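Local coordinates for ThiS/MoaD family protein (Amycolatopsis orientalis, PDB 4N6E), which probably serves as a ubiquitin-like sulphur carrier, the CysO partner that supplies sulphur to the thiosugar synthase BexX, at residues 2-7 with 19-23; 26-32 with 70-75. All coordinates share one frame; numbering follows the deposited sequence.

Interaction 1. Residues 2-7 with 19-23; sequences AVTVSI and KSVEA
Val5 and Val21 face each other as a hydrogen-bonded antiparallel pair, and their side chains stand on the same face of the sheet. The amide of Val5 reaches Val21 O at 2.8 Å, and Val21 N returns a bond to Val5 O at 3.0 Å. The side chains cross obliquely. Val21 sets CG1 anti to its carbonyl carbon (chi1 -54°), which leaves CG2 between the backbone N and the carbonyl carbon, 3.7 Å from Val5 CB. Farther along, Ile7 CD1 comes to the same Val21 CG2 at 4.3 Å. Beta-branched residues suit this row because they fill the face close to the backbone; small Ala23 has its CB loosely beside Val5 CG2. Nearer the N terminus Val3 N donates an almost straight bond to Ala23 O at 2.8 Å.

The other face is polar. Glu22 bends at chi2 (-64°), so that its carboxylate doubles back over the neighbouring strand and OE2 lies 3.4 Å from Thr4 CB, while OE1 approaches the methyl of Ala2. The OG1 of Thr4 lies between Ser20 OG, at 3.6 Å, and Glu22 OE2. The short hydroxyl side chains of Thr4 and Ser20 suit this partly exposed face; Glu22 lies across it at the solvent.

Val3 and Val21 also touch helix 28-38, through Ile31 and Val35, so the apolar row is the side turned to the core. Thr4 and Ser6 carry backbone bonds to Leu81 of strand 80-88, which places strand 3-6 inside the sheet and strand 20-23 at its edge. Strands running at 150° and followed by a helix across one face are the N-terminal beta hairpin of the ubiquitin-like beta-grasp fold, to which ThiS and MoaD belong.

Interaction 2. Residues 26-32 with 70-75; sequences ATVLEII and GLEAEV
A capping box starts helix 28-38, and beside it Thr27, Val28 and Leu29 meet the loop 70-75. Thr27, at the N-cap, holds OG1 between its backbone N and carbonyl carbon (chi1 61°), where it accepts from Glu30 N at 3.1 Å; Glu30 OE1 accepts only weakly from Thr27 N and takes the amide of Ala26 more firmly, at 2.7 Å. The loop answers another amide of this first turn: Leu29 N donates to Leu71 O at 3.0 Å, in the carbonyl plane. Thr27 CG2 lies alongside the bent Glu72 chain, 3.9 Å from its OE1. Replacing Thr27 by an alanine is likely to leave Glu30 N without its capping acceptor and to open a gap beside Glu72.

Apolar contacts complete the seam. Val75 crosses Ile31, its CG2 3.9 Å from Ile31 CG1, and Val28 CG2 packs against Ala73 CB, where a small residue lets the loop come close. Leu71 CB meets Leu29 CB at 4.1 Å. Around this, Leu29 and Ile32 touch Lys43 of helix 42-46, Val28 and Ala73 share Val65, and Ile31 also packs on Val5 of strand 3-6.

In the fold
Interactions 1 and 2 lie in series along the chain: the hairpin of 2-7 with 19-23 closes first, and strand 20-23 then leads straight into helix 28-38, whose first turn the later loop 70-75 meets. Their centres are about 14 Å apart, yet they join through the core, where Val3 CG2 meets Ile31 CD1 at 3.4 Å and Val3 CG1 meets Val75 CG1 at 3.6 Å. Together they set the helix across one face of the mixed sheet and tie the loop before strand 80-88 to both. This compact beta-grasp body is consistent with a small sulphur carrier whose C-terminal end follows strand 80-88.

Interaction 1. Residues 2-7 with 19-23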
ATOM      1  N   ALA B   2      49.324 -10.313 -34.194  1.00 86.67           N
ATOM      2  CA  ALA B   2      48.735  -9.054 -33.653  1.00 86.46           C
ATOM      3  C   ALA B   2      48.065  -9.310 -32.306  1.00 88.62           C
ATOM      4  O   ALA B   2      48.008 -10.449 -31.832  1.00 87.25           O
ATOM      5  CB  ALA B   2      47.736  -8.467 -34.644  1.00 84.28           C
ATOM      6  N   VAL B   3      47.574  -8.237 -31.695  1.00 87.96           N
ATOM      7  CA  VAL B   3      46.871  -8.314 -30.423  1.00 83.77           C
ATOM      8  C   VAL B   3      45.393  -8.085 -30.693  1.00 80.83           C
ATOM      9  O   VAL B   3      44.999  -6.993 -31.120  1.00 71.70           O
ATOM     10  CB  VAL B   3      47.378  -7.243 -29.437  1.00 84.85           C
ATOM     11  CG1 VAL B   3      46.950  -7.575 -28.016  1.00 82.53           C
ATOM     12  CG2 VAL B   3      48.891  -7.123 -29.520  1.00 86.86           C
ATOM     13  N   THR B   4      44.581  -9.113 -30.456  1.00 77.08           N
ATOM     14  CA  THR B   4      43.132  -8.996 -30.644  1.00 77.54           C
ATOM     15  C   THR B   4      42.460  -8.338 -29.412  1.00 74.89           C
ATOM     16  O   THR B   4      42.570  -8.829 -28.289  1.00 74.00           O
ATOM     17  CB  THR B   4      42.488 -10.355 -31.038  1.00 82.00           C
ATOM     18  OG1 THR B   4      41.068 -10.201 -31.168  1.00 78.50           O
ATOM     19  CG2 THR B   4      42.808 -11.481 -30.027  1.00 83.92           C
ATOM     20  N   VAL B   5      41.777  -7.214 -29.645  1.00 71.49           N
ATOM     21  CA  VAL B   5      41.206  -6.374 -28.583  1.00 67.56           C
ATOM     22  C   VAL B   5      39.678  -6.460 -28.564  1.00 67.17           C
ATOM     23  O   VAL B   5      39.044  -6.076 -29.531  1.00 64.88           O
ATOM     24  CB  VAL B   5      41.596  -4.899 -28.806  1.00 65.50           C
ATOM     25  CG1 VAL B   5      40.919  -3.980 -27.801  1.00 64.95           C
ATOM     26  CG2 VAL B   5      43.104  -4.736 -28.737  1.00 67.43           C
ATOM     27  N   SER B   6      39.091  -6.934 -27.460  1.00 70.40           N
ATOM     28  CA  SER B   6      37.623  -7.025 -27.326  1.00 67.82           C
ATOM     29  C   SER B   6      36.972  -5.717 -26.845  1.00 68.00           C
ATOM     30  O   SER B   6      37.291  -5.207 -25.764  1.00 65.41           O
ATOM     31  CB  SER B   6      37.241  -8.157 -26.378  1.00 68.06           C
ATOM     32  OG  SER B   6      37.638  -9.408 -26.909  1.00 71.81           O
ATOM     33  N   ILE B   7      36.050  -5.187 -27.648  1.00 66.22           N
ATOM     34  CA  ILE B   7      35.321  -3.971 -27.287  1.00 65.09           C
ATOM     35  C   ILE B   7      33.987  -4.389 -26.682  1.00 63.99           C
ATOM     36  O   ILE B   7      33.333  -5.288 -27.217  1.00 66.70           O
ATOM     37  CB  ILE B   7      35.043  -3.065 -28.507  1.00 64.67           C
ATOM     38  CG1 ILE B   7      36.252  -3.019 -29.447  1.00 67.92           C
ATOM     39  CG2 ILE B   7      34.667  -1.655 -28.061  1.00 63.01           C
ATOM     40  CD1 ILE B   7      37.541  -2.554 -28.796  1.00 70.00           C
ATOM     41  N   LYS B  19      32.911  -5.617 -32.731  1.00 83.52           N
ATOM     42  CA  LYS B  19      33.107  -6.131 -31.374  1.00 85.71           C
ATOM     43  C   LYS B  19      34.548  -6.572 -31.101  1.00 88.45           C
ATOM     44  O   LYS B  19      34.842  -7.153 -30.052  1.00 90.46           O
ATOM     45  CB  LYS B  19      32.121  -7.268 -31.078  1.00 88.35           C
ATOM     46  CG  LYS B  19      32.411  -8.630 -31.697  1.00 92.08           C
ATOM     47  CD  LYS B  19      31.355  -9.636 -31.228  1.00 95.81           C
ATOM     48  CE  LYS B  19      31.817 -11.085 -31.320  1.00 94.98           C
ATOM     49  NZ  LYS B  19      31.669 -11.629 -32.696  1.00 93.96           N
ATOM     50  N   SER B  20      35.442  -6.275 -32.040  1.00 88.43           N
ATOM     51  CA  SER B  20      36.832  -6.685 -31.951  1.00 84.12           C
ATOM     52  C   SER B  20      37.678  -5.848 -32.906  1.00 85.43           C
ATOM     53  O   SER B  20      37.212  -5.479 -33.983  1.00 90.17           O
ATOM     54  CB  SER B  20      36.958  -8.165 -32.304  1.00 79.83           C
ATOM     55  OG  SER B  20      38.283  -8.470 -32.680  1.00 81.27           O
ATOM     56  N   VAL B  21      38.908  -5.533 -32.505  1.00 82.97           N
ATOM     57  CA  VAL B  21      39.863  -4.876 -33.394  1.00 82.26           C
ATOM     58  C   VAL B  21      41.265  -5.470 -33.253  1.00 83.20           C
ATOM     59  O   VAL B  21      41.609  -6.048 -32.220  1.00 79.61           O
ATOM     60  CB  VAL B  21      39.929  -3.348 -33.172  1.00 81.45           C
ATOM     61  CG1 VAL B  21      38.544  -2.725 -33.268  1.00 81.73           C
ATOM     62  CG2 VAL B  21      40.577  -3.008 -31.842  1.00 82.87           C
ATOM     63  N   GLU B  22      42.057  -5.323 -34.313  1.00 83.08           N
ATOM     64  CA  GLU B  22      43.445  -5.760 -34.327  1.00 78.40           C
ATOM     65  C   GLU B  22      44.354  -4.601 -33.955  1.00 73.14           C
ATOM     66  O   GLU B  22      44.017  -3.432 -34.177  1.00 65.30           O
ATOM     67  CB  GLU B  22      43.822  -6.290 -35.709  1.00 83.02           C
ATOM     68  CG  GLU B  22      43.123  -7.581 -36.092  1.00 86.84           C
ATOM     69  CD  GLU B  22      43.511  -8.732 -35.188  1.00 89.58           C
ATOM     70  OE1 GLU B  22      44.467  -9.461 -35.524  1.00 91.71           O
ATOM     71  OE2 GLU B  22      42.872  -8.890 -34.128  1.00 92.98           O
ATOM     72  N   ALA B  23      45.508  -4.928 -33.378  1.00 72.50           N
ATOM     73  CA  ALA B  23      46.461  -3.903 -32.963  1.00 72.04           C
ATOM     74  C   ALA B  23      47.873  -4.446 -32.702  1.00 68.74           C
ATOM     75  O   ALA B  23      48.111  -5.664 -32.678  1.00 58.71           O
ATOM     76  CB  ALA B  23      45.935  -3.171 -31.733  1.00 74.09           C
TER

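Interaction 2. Residues 26-32 with 70-75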
ATOM      1  N   ALA B  26      53.510  -3.133 -27.232  1.00 65.59           N
ATOM      2  CA  ALA B  26      54.183  -3.923 -26.199  1.00 66.70           C
ATOM      3  C   ALA B  26      53.623  -3.657 -24.803  1.00 64.48           C
ATOM      4  O   ALA B  26      53.581  -4.570 -23.987  1.00 65.36           O
ATOM      5  CB  ALA B  26      55.683  -3.664 -26.226  1.00 67.86           C
ATOM      6  N   THR B  27      53.234  -2.412 -24.526  1.00 61.15           N
ATOM      7  CA  THR B  27      52.533  -2.076 -23.297  1.00 61.67           C
ATOM      8  C   THR B  27      51.032  -1.977 -23.577  1.00 63.57           C
ATOM      9  O   THR B  27      50.601  -2.039 -24.723  1.00 63.68           O
ATOM     10  CB  THR B  27      53.010  -0.736 -22.697  1.00 65.18           C
ATOM     11  OG1 THR B  27      52.769   0.326 -23.626  1.00 65.54           O
ATOM     12  CG2 THR B  27      54.490  -0.782 -22.338  1.00 64.65           C
ATOM     13  N   VAL B  28      50.241  -1.842 -22.515  1.00 63.08           N
ATOM     14  CA  VAL B  28      48.810  -1.619 -22.648  1.00 59.85           C
ATOM     15  C   VAL B  28      48.575  -0.291 -23.347  1.00 59.63           C
ATOM     16  O   VAL B  28      47.696  -0.189 -24.195  1.00 56.28           O
ATOM     17  CB  VAL B  28      48.105  -1.603 -21.268  1.00 58.29           C
ATOM     18  CG1 VAL B  28      46.701  -1.014 -21.364  1.00 56.83           C
ATOM     19  CG2 VAL B  28      48.049  -3.003 -20.688  1.00 57.27           C
ATOM     20  N   LEU B  29      49.366   0.716 -22.973  1.00 59.20           N
ATOM     21  CA  LEU B  29      49.181   2.081 -23.455  1.00 60.58           C
ATOM     22  C   LEU B  29      49.506   2.225 -24.939  1.00 63.91           C
ATOM     23  O   LEU B  29      48.925   3.067 -25.632  1.00 66.39           O
ATOM     24  CB  LEU B  29      50.036   3.052 -22.638  1.00 60.56           C
ATOM     25  CG  LEU B  29      50.075   4.517 -23.082  1.00 60.98           C
ATOM     26  CD1 LEU B  29      48.676   5.112 -23.172  1.00 60.76           C
ATOM     27  CD2 LEU B  29      50.945   5.329 -22.128  1.00 61.00           C
ATOM     28  N   GLU B  30      50.437   1.412 -25.423  1.00 62.92           N
ATOM     29  CA  GLU B  30      50.728   1.366 -26.850  1.00 64.13           C
ATOM     30  C   GLU B  30      49.542   0.761 -27.593  1.00 63.24           C
ATOM     31  O   GLU B  30      49.165   1.257 -28.650  1.00 67.13           O
ATOM     32  CB  GLU B  30      52.019   0.582 -27.137  1.00 63.80           C
ATOM     33  CG  GLU B  30      53.287   1.331 -26.726  1.00 64.59           C
ATOM     34  CD  GLU B  30      54.570   0.610 -27.114  1.00 63.97           C
ATOM     35  OE1 GLU B  30      54.580  -0.642 -27.191  1.00 62.69           O
ATOM     36  OE2 GLU B  30      55.578   1.308 -27.342  1.00 59.73           O
ATOM     37  N   ILE B  31      48.948  -0.290 -27.033  1.00 60.90           N
ATOM     38  CA  ILE B  31      47.771  -0.930 -27.638  1.00 63.92           C
ATOM     39  C   ILE B  31      46.573   0.020 -27.679  1.00 66.05           C
ATOM     40  O   ILE B  31      45.716  -0.084 -28.561  1.00 69.71           O
ATOM     41  CB  ILE B  31      47.351  -2.207 -26.880  1.00 63.69           C
ATOM     42  CG1 ILE B  31      48.458  -3.262 -26.946  1.00 66.44           C
ATOM     43  CG2 ILE B  31      46.051  -2.773 -27.436  1.00 62.82           C
ATOM     44  CD1 ILE B  31      48.585  -3.969 -28.281  1.00 69.04           C
ATOM     45  N   ILE B  32      46.507   0.942 -26.726  1.00 64.74           N
ATOM     46  CA  ILE B  32      45.425   1.910 -26.702  1.00 65.63           C
ATOM     47  C   ILE B  32      45.674   2.929 -27.819  1.00 68.39           C
ATOM     48  O   ILE B  32      44.863   3.042 -28.736  1.00 72.03           O
ATOM     49  CB  ILE B  32      45.259   2.530 -25.290  1.00 62.06           C
ATOM     50  CG1 ILE B  32      44.571   1.504 -24.376  1.00 62.21           C
ATOM     51  CG2 ILE B  32      44.448   3.819 -25.328  1.00 58.93           C
ATOM     52  CD1 ILE B  32      44.555   1.862 -22.901  1.00 61.65           C
ATOM     53  N   GLY B  70      49.502  -1.635 -14.773  1.00 47.54           N
ATOM     54  CA  GLY B  70      48.498  -0.699 -15.292  1.00 46.09           C
ATOM     55  C   GLY B  70      48.676  -0.438 -16.785  1.00 45.82           C
ATOM     56  O   GLY B  70      48.716  -1.361 -17.595  1.00 42.50           O
ATOM     57  N   LEU B  71      48.812   0.830 -17.140  1.00 48.52           N
ATOM     58  CA  LEU B  71      49.117   1.220 -18.515  1.00 51.38           C
ATOM     59  C   LEU B  71      50.436   0.640 -19.028  1.00 53.40           C
ATOM     60  O   LEU B  71      50.583   0.415 -20.236  1.00 54.38           O
ATOM     61  CB  LEU B  71      49.160   2.742 -18.625  1.00 50.84           C
ATOM     62  CG  LEU B  71      47.834   3.438 -18.330  1.00 52.69           C
ATOM     63  CD1 LEU B  71      48.092   4.905 -18.036  1.00 54.58           C
ATOM     64  CD2 LEU B  71      46.850   3.265 -19.479  1.00 51.21           C
ATOM     65  N   GLU B  72      51.384   0.395 -18.121  1.00 53.60           N
ATOM     66  CA  GLU B  72      52.703  -0.107 -18.509  1.00 57.22           C
ATOM     67  C   GLU B  72      52.817  -1.635 -18.522  1.00 56.97           C
ATOM     68  O   GLU B  72      53.918  -2.151 -18.684  1.00 60.75           O
ATOM     69  CB  GLU B  72      53.795   0.484 -17.606  1.00 60.57           C
ATOM     70  CG  GLU B  72      53.791   2.011 -17.502  1.00 67.25           C
ATOM     71  CD  GLU B  72      53.855   2.726 -18.855  1.00 73.82           C
ATOM     72  OE1 GLU B  72      54.499   2.195 -19.789  1.00 75.33           O
ATOM     73  OE2 GLU B  72      53.265   3.831 -18.981  1.00 77.57           O
ATOM     74  N   ALA B  73      51.703  -2.353 -18.377  1.00 53.39           N
ATOM     75  CA  ALA B  73      51.733  -3.818 -18.338  1.00 53.56           C
ATOM     76  C   ALA B  73      52.098  -4.405 -19.700  1.00 56.81           C
ATOM     77  O   ALA B  73      51.685  -3.878 -20.730  1.00 56.95           O
ATOM     78  CB  ALA B  73      50.393  -4.372 -17.868  1.00 51.60           C
ATOM     79  N   GLU B  74      52.862  -5.501 -19.692  1.00 60.42           N
ATOM     80  CA  GLU B  74      53.378  -6.115 -20.922  1.00 62.53           C
ATOM     81  C   GLU B  74      52.307  -6.787 -21.786  1.00 59.83           C
ATOM     82  O   GLU B  74      51.451  -7.519 -21.282  1.00 53.79           O
ATOM     83  CB  GLU B  74      54.447  -7.164 -20.600  1.00 68.17           C
ATOM     84  CG  GLU B  74      55.741  -6.606 -20.035  1.00 75.86           C
ATOM     85  CD  GLU B  74      56.733  -7.703 -19.658  1.00 81.76           C
ATOM     86  OE1 GLU B  74      56.859  -8.693 -20.422  1.00 84.35           O
ATOM     87  OE2 GLU B  74      57.389  -7.576 -18.598  1.00 77.57           O
ATOM     88  N   VAL B  75      52.404  -6.553 -23.095  1.00 60.78           N
ATOM     89  CA  VAL B  75      51.540  -7.171 -24.100  1.00 65.27           C
ATOM     90  C   VAL B  75      52.431  -7.884 -25.113  1.00 70.55           C
ATOM     91  O   VAL B  75      53.250  -7.244 -25.770  1.00 74.65           O
ATOM     92  CB  VAL B  75      50.692  -6.124 -24.866  1.00 62.74           C
ATOM     93  CG1 VAL B  75      49.666  -6.817 -25.750  1.00 61.75           C
ATOM     94  CG2 VAL B  75      50.011  -5.157 -23.912  1.00 60.34           C
TER